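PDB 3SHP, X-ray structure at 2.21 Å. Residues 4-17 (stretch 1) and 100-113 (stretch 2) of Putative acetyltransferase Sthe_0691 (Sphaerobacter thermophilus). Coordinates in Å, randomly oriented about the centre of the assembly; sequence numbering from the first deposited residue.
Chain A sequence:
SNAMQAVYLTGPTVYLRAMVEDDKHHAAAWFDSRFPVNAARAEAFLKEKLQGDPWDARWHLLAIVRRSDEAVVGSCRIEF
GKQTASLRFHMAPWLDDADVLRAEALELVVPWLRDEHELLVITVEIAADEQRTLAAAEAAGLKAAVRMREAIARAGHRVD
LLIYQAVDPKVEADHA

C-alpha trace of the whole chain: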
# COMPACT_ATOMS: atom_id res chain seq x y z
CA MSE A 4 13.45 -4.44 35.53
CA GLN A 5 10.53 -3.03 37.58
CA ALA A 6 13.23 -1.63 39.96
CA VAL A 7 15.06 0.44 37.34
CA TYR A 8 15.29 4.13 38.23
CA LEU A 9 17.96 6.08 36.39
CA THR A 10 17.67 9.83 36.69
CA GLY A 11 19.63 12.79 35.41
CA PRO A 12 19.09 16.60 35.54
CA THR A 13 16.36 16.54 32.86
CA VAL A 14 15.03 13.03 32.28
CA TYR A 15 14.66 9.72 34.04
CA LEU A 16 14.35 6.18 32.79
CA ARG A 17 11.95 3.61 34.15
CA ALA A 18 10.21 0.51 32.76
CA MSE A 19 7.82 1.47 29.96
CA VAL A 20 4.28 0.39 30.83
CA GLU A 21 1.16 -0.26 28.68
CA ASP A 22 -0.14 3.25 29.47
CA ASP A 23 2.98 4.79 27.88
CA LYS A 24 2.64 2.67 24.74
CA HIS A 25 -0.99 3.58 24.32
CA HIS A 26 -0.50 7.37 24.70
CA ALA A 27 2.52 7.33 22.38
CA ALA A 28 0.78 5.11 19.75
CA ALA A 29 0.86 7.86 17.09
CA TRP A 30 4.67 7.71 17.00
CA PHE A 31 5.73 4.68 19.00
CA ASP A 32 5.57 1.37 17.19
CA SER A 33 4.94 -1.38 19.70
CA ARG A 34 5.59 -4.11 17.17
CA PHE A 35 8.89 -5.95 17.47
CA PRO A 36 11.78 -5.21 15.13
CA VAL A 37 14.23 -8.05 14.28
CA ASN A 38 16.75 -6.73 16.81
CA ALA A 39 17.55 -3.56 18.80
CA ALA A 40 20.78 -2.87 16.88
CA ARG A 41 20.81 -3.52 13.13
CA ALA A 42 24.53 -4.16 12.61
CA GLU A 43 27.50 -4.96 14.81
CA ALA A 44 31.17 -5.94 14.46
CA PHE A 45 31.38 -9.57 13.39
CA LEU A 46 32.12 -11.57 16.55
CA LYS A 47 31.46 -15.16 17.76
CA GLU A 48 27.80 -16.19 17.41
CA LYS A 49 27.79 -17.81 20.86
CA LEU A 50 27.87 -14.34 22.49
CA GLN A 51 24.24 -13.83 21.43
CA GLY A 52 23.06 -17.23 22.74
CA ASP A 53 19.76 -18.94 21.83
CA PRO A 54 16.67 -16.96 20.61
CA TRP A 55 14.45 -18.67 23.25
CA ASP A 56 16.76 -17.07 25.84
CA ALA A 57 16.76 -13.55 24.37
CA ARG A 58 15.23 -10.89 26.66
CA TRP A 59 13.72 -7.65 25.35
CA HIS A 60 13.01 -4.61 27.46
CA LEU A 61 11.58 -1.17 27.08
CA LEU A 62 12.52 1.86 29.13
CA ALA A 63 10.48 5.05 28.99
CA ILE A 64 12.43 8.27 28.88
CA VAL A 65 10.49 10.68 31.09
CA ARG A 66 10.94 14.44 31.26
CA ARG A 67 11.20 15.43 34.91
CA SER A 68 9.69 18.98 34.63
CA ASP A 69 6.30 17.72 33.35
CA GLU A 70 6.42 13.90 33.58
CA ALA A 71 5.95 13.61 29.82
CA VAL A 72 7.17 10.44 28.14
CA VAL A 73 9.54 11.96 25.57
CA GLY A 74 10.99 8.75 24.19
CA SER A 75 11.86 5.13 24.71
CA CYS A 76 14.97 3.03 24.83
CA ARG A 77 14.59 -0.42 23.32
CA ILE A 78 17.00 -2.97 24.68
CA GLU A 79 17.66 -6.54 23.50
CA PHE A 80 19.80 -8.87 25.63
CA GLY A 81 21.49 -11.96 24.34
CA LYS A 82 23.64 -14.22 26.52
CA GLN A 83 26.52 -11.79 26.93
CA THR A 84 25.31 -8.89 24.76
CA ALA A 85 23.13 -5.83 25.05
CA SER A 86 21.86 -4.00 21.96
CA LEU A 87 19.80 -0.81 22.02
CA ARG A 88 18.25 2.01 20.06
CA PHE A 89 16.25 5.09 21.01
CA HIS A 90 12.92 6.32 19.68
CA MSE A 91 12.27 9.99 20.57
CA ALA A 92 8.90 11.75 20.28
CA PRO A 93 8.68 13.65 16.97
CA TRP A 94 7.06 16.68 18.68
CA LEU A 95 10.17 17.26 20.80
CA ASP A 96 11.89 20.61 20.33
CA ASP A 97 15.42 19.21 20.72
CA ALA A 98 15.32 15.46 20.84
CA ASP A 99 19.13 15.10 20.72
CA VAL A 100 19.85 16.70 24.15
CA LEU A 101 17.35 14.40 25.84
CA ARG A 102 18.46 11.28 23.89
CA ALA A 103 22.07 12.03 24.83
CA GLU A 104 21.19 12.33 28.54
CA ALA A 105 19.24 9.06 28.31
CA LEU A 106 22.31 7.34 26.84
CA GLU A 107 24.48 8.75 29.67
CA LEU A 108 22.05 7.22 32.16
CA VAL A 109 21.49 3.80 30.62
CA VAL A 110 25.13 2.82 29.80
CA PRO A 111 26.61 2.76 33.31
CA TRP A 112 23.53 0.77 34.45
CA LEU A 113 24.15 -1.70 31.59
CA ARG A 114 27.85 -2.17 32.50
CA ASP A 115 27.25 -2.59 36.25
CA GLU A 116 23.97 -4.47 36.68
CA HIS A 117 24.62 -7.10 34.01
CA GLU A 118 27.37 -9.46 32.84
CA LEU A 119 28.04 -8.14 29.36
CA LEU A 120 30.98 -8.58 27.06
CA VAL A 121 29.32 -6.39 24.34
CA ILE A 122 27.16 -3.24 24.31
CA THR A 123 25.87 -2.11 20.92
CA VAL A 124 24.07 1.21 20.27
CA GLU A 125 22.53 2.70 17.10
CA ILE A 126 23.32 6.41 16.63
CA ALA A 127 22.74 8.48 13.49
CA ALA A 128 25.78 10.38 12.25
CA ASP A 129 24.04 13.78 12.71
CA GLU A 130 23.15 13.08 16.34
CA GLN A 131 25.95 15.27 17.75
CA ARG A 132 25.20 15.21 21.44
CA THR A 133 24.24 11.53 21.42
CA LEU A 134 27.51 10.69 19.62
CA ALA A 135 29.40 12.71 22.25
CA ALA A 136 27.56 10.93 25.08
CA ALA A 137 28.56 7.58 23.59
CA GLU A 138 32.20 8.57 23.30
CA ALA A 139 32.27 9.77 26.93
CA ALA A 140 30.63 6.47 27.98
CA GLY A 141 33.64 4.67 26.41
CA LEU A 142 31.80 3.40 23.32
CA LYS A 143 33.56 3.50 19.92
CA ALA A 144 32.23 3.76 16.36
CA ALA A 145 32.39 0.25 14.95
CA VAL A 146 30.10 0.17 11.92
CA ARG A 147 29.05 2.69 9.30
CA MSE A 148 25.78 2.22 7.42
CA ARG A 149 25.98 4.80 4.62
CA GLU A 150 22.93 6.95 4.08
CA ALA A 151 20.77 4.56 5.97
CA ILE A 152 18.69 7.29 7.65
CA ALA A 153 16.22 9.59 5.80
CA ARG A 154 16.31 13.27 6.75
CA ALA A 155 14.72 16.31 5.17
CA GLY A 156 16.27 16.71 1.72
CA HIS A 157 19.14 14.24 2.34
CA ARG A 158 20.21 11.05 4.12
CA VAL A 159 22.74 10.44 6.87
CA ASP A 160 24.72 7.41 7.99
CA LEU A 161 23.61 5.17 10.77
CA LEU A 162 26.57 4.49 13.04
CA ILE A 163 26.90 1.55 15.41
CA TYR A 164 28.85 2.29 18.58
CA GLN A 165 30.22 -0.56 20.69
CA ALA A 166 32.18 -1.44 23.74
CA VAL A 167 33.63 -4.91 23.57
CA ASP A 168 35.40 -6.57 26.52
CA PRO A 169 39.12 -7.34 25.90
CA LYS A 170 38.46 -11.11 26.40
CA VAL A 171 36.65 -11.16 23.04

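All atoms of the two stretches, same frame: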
# COMPACT_ATOMS: atom_id res chain seq x y z
N MSE A 4 13.36 -5.80 36.14
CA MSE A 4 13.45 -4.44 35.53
C MSE A 4 12.41 -3.41 36.02
O MSE A 4 12.50 -2.21 35.71
CB MSE A 4 13.43 -4.55 34.01
CG MSE A 4 14.83 -4.57 33.38
SE MSE A 4 14.92 -3.18 32.02
CE MSE A 4 13.01 -3.12 31.58
N GLN A 5 11.44 -3.88 36.80
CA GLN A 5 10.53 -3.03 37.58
C GLN A 5 11.25 -2.11 38.60
O GLN A 5 10.67 -1.11 39.04
CB GLN A 5 9.46 -3.89 38.28
CG GLN A 5 9.94 -4.86 39.39
CD GLN A 5 10.85 -5.99 38.88
OE1 GLN A 5 10.55 -6.66 37.87
NE2 GLN A 5 11.96 -6.21 39.59
N ALA A 6 12.49 -2.44 38.97
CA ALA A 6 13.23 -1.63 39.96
C ALA A 6 14.07 -0.51 39.34
O ALA A 6 14.58 0.35 40.06
CB ALA A 6 14.09 -2.54 40.91
N VAL A 7 14.20 -0.50 38.02
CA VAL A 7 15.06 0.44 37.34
C VAL A 7 14.61 1.89 37.59
O VAL A 7 13.46 2.23 37.36
CB VAL A 7 15.10 0.18 35.84
CG1 VAL A 7 16.06 1.14 35.16
CG2 VAL A 7 15.54 -1.26 35.57
N TYR A 8 15.53 2.70 38.09
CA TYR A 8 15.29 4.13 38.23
C TYR A 8 16.61 4.87 38.00
O TYR A 8 17.49 4.84 38.86
CB TYR A 8 14.69 4.49 39.60
CG TYR A 8 14.43 5.97 39.73
CD1 TYR A 8 13.37 6.58 39.03
CD2 TYR A 8 15.25 6.78 40.52
CE1 TYR A 8 13.15 7.97 39.12
CE2 TYR A 8 15.02 8.16 40.62
CZ TYR A 8 13.98 8.75 39.92
OH TYR A 8 13.78 10.12 40.04
N LEU A 9 16.72 5.50 36.85
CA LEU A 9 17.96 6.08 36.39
C LEU A 9 17.61 7.51 36.06
O LEU A 9 16.92 7.79 35.05
CB LEU A 9 18.47 5.38 35.13
CG LEU A 9 18.52 3.84 35.11
CD1 LEU A 9 19.00 3.36 33.78
CD2 LEU A 9 19.40 3.26 36.21
N THR A 10 18.07 8.44 36.89
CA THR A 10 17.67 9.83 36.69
C THR A 10 18.85 10.77 36.50
O THR A 10 19.91 10.60 37.11
CB THR A 10 16.79 10.34 37.83
OG1 THR A 10 16.38 11.67 37.52
CG2 THR A 10 17.52 10.31 39.16
N GLY A 11 18.66 11.73 35.61
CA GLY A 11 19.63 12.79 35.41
C GLY A 11 18.97 14.12 35.70
O GLY A 11 17.87 14.13 36.25
N PRO A 12 19.60 15.23 35.30
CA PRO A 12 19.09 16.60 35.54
C PRO A 12 17.76 16.90 34.82
O PRO A 12 16.97 17.72 35.31
CB PRO A 12 20.21 17.50 34.98
CG PRO A 12 21.45 16.64 35.04
CD PRO A 12 20.92 15.25 34.65
N THR A 13 17.50 16.21 33.71
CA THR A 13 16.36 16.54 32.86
C THR A 13 15.37 15.40 32.70
O THR A 13 14.16 15.64 32.71
CB THR A 13 16.83 16.96 31.46
OG1 THR A 13 17.85 17.93 31.61
CG2 THR A 13 15.70 17.59 30.72
N VAL A 14 15.88 14.18 32.51
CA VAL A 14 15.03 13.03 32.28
C VAL A 14 15.33 11.88 33.25
O VAL A 14 16.39 11.82 33.85
CB VAL A 14 15.18 12.48 30.84
CG1 VAL A 14 14.92 13.60 29.78
CG2 VAL A 14 16.55 11.83 30.66
N TYR A 15 14.37 10.97 33.38
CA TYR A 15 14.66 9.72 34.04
C TYR A 15 14.12 8.58 33.23
O TYR A 15 13.24 8.77 32.39
CB TYR A 15 14.14 9.68 35.47
CG TYR A 15 12.66 9.72 35.67
CD1 TYR A 15 11.91 8.55 35.85
CD2 TYR A 15 12.00 10.94 35.77
CE1 TYR A 15 10.54 8.60 36.07
CE2 TYR A 15 10.64 11.00 35.99
CZ TYR A 15 9.92 9.82 36.14
OH TYR A 15 8.55 9.93 36.36
N LEU A 16 14.70 7.41 33.47
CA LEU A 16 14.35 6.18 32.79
C LEU A 16 13.72 5.25 33.79
O LEU A 16 14.18 5.12 34.93
CB LEU A 16 15.59 5.52 32.16
CG LEU A 16 16.07 6.05 30.79
CD1 LEU A 16 16.06 7.55 30.68
CD2 LEU A 16 17.48 5.56 30.54
N ARG A 17 12.65 4.60 33.34
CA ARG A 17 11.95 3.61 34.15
C ARG A 17 11.31 2.64 33.15
O ARG A 17 11.22 2.96 31.99
CB ARG A 17 10.86 4.28 34.99
CG ARG A 17 9.85 5.17 34.17
CD ARG A 17 8.47 5.20 34.85
NE ARG A 17 7.53 6.07 34.15
CZ ARG A 17 6.77 5.72 33.10
NH1 ARG A 17 6.83 4.48 32.59
NH2 ARG A 17 5.95 6.63 32.56
N VAL A 100 19.37 16.42 22.77
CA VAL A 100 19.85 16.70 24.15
C VAL A 100 19.30 15.66 25.13
O VAL A 100 20.00 15.18 26.01
CB VAL A 100 19.44 18.14 24.67
CG1 VAL A 100 20.01 18.41 26.08
CG2 VAL A 100 19.92 19.24 23.75
N LEU A 101 18.03 15.32 24.95
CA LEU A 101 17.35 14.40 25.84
C LEU A 101 17.75 12.95 25.55
O LEU A 101 17.96 12.18 26.49
CB LEU A 101 15.82 14.57 25.75
CG LEU A 101 15.29 15.98 26.09
CD1 LEU A 101 13.79 16.03 26.00
CD2 LEU A 101 15.66 16.38 27.45
N ARG A 102 17.86 12.57 24.28
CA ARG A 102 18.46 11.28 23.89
C ARG A 102 19.87 11.08 24.46
O ARG A 102 20.18 10.02 24.98
CB ARG A 102 18.52 11.12 22.37
CG ARG A 102 18.77 9.64 21.93
CD ARG A 102 18.81 9.48 20.40
NE ARG A 102 19.28 10.72 19.81
CZ ARG A 102 18.58 11.44 18.94
NH1 ARG A 102 17.40 11.02 18.48
NH2 ARG A 102 19.08 12.59 18.50
N ALA A 103 20.70 12.10 24.35
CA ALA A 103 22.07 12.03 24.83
C ALA A 103 22.11 11.79 26.35
O ALA A 103 22.87 10.97 26.82
CB ALA A 103 22.82 13.30 24.47
N GLU A 104 21.27 12.51 27.09
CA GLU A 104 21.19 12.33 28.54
C GLU A 104 20.74 10.90 28.85
O GLU A 104 21.29 10.26 29.72
CB GLU A 104 20.26 13.36 29.20
CG GLU A 104 20.22 13.21 30.71
CD GLU A 104 19.56 14.37 31.43
OE1 GLU A 104 19.87 15.54 31.11
OE2 GLU A 104 18.72 14.13 32.33
N ALA A 105 19.74 10.41 28.12
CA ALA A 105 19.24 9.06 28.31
C ALA A 105 20.35 8.02 28.10
O ALA A 105 20.43 7.03 28.82
CB ALA A 105 18.08 8.78 27.38
N LEU A 106 21.20 8.25 27.10
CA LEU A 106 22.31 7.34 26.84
C LEU A 106 23.33 7.39 27.99
O LEU A 106 23.85 6.35 28.41
CB LEU A 106 22.98 7.65 25.51
CG LEU A 106 24.16 6.73 25.10
CD1 LEU A 106 23.76 5.26 25.17
CD2 LEU A 106 24.58 7.04 23.68
N GLU A 107 23.60 8.60 28.50
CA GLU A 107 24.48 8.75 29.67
C GLU A 107 23.98 7.95 30.86
O GLU A 107 24.78 7.40 31.61
CB GLU A 107 24.59 10.22 30.10
CG GLU A 107 25.37 11.08 29.13
CD GLU A 107 25.44 12.55 29.54
OE1 GLU A 107 24.57 13.04 30.31
OE2 GLU A 107 26.38 13.23 29.07
N LEU A 108 22.67 7.91 31.03
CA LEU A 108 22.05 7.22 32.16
C LEU A 108 22.07 5.72 32.00
O LEU A 108 22.38 5.02 32.95
CB LEU A 108 20.60 7.69 32.37
CG LEU A 108 20.46 9.21 32.58
CD1 LEU A 108 19.02 9.57 32.79
CD2 LEU A 108 21.33 9.71 33.74
N VAL A 109 21.72 5.23 30.81
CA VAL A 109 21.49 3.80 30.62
C VAL A 109 22.80 2.99 30.53
O VAL A 109 22.84 1.86 30.99
CB VAL A 109 20.55 3.51 29.40
CG1 VAL A 109 21.30 3.63 28.10
CG2 VAL A 109 19.94 2.11 29.50
N VAL A 110 23.87 3.57 29.98
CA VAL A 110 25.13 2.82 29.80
C VAL A 110 25.78 2.35 31.12
O VAL A 110 26.09 1.15 31.27
CB VAL A 110 26.15 3.56 28.87
CG1 VAL A 110 27.53 2.83 28.85
CG2 VAL A 110 25.60 3.63 27.47
N PRO A 111 25.97 3.26 32.09
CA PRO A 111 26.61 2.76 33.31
C PRO A 111 25.77 1.67 34.00
O PRO A 111 26.35 0.73 34.58
CB PRO A 111 26.69 4.00 34.22
CG PRO A 111 26.50 5.17 33.31
CD PRO A 111 25.59 4.68 32.21
N TRP A 112 24.44 1.80 33.94
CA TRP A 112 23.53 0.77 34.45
C TRP A 112 23.76 -0.57 33.72
O TRP A 112 23.81 -1.63 34.36
CB TRP A 112 22.06 1.21 34.35
CG TRP A 112 21.08 0.10 34.58
CD1 TRP A 112 20.85 -0.54 35.77
CD2 TRP A 112 20.22 -0.53 33.62
NE1 TRP A 112 19.90 -1.53 35.60
CE2 TRP A 112 19.50 -1.54 34.29
CE3 TRP A 112 19.99 -0.34 32.25
CZ2 TRP A 112 18.56 -2.36 33.64
CZ3 TRP A 112 19.06 -1.16 31.60
CH2 TRP A 112 18.37 -2.17 32.30
N LEU A 113 23.91 -0.51 32.40
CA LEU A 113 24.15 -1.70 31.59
C LEU A 113 25.48 -2.40 31.94
O LEU A 113 25.52 -3.63 32.05
CB LEU A 113 24.08 -1.38 30.08
CG LEU A 113 22.69 -1.28 29.42
CD1 LEU A 113 22.81 -1.02 27.91
CD2 LEU A 113 21.82 -2.52 29.64

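The most striking feature of this contact is a single carboxylate oxygen that gathers two successive backbone amides. Glu-104 reaches from the helix toward the turn between the two strand segments, and its OE2 accepts hydrogen bonds from Thr-13 N at 2.8 Å and from Val-14 N, also at 2.8 Å. The N-H...acceptor angles, 154° and 169°, show both amides aimed well at the same atom. A glutamate suits this place because its chi1 and chi2, both t, extend the chain far enough from the helix to deliver an anionic acceptor to amides that the turn itself leaves free. Nearby, Thr-13 OG1 lies 3.2 Å from Glu-104 OE1, although the geometry does not settle where its proton goes. Pro-12 N approaches Glu-104 OE2 at 3.3 Å but has no hydrogen to share.

Gly-11 makes room for this arrangement. An ideal CB on this residue would point toward the helix and lie 2.6 Å from Glu-104 OE2, a clash, and a tight 3.3 Å from Leu-108 CD2. The hairpin is drawn together by backbone bonds, among them Gly-11 N to Val-14 O at 2.9 Å and Leu-16 N to Leu-9 O at 2.8 Å.

Beyond the glutamate, the contact is largely apolar. Along strand 14-17, Val-14 and Leu-16 point toward the helix while Tyr-15 between them points away, the usual alternation of a strand. The strand and helix axes approach to 8.6 Å and cross at -50°. Leu-101, Glu-104, Ala-105, Leu-108, Val-109 and Trp-112 form the helical surface, following the three- and four-residue spacing of helical turns. Leu-101 leaves its CA sideways, but its end comes nearer, bringing CD2 to 3.7 Å from Val-14 CG1. Leu-108 lies against both strand segments: its CD1 is 4.0 Å from Val-14 CG2 and 4.2 Å from Leu-16 CD1, while its CB is 4.2 Å from Leu-9 CB. The small Ala-105 side chain lets Leu-16 settle close, with Leu-16 CD1 4.1 Å from Ala-105 CB; Leu-16 CD2 also meets Val-109 CB at 3.9 Å.

Farther along the helix, Trp-112 offers a broad apolar surface to the chain preceding the strands. Val-7 CG1 lies over one face of its ring, and Val-7 CG2 comes within 3.7 Å of Trp-112 CZ2. Leu-9 CD1 packs 3.8 Å from Trp-112 CB. The selenium of Met-4, a selenomethionine, approaches obliquely, with SE 3.6 Å from Trp-112 CH2, though Met-4 is poorly ordered. Altogether, the two stretches bury 665 Å², counting both sides.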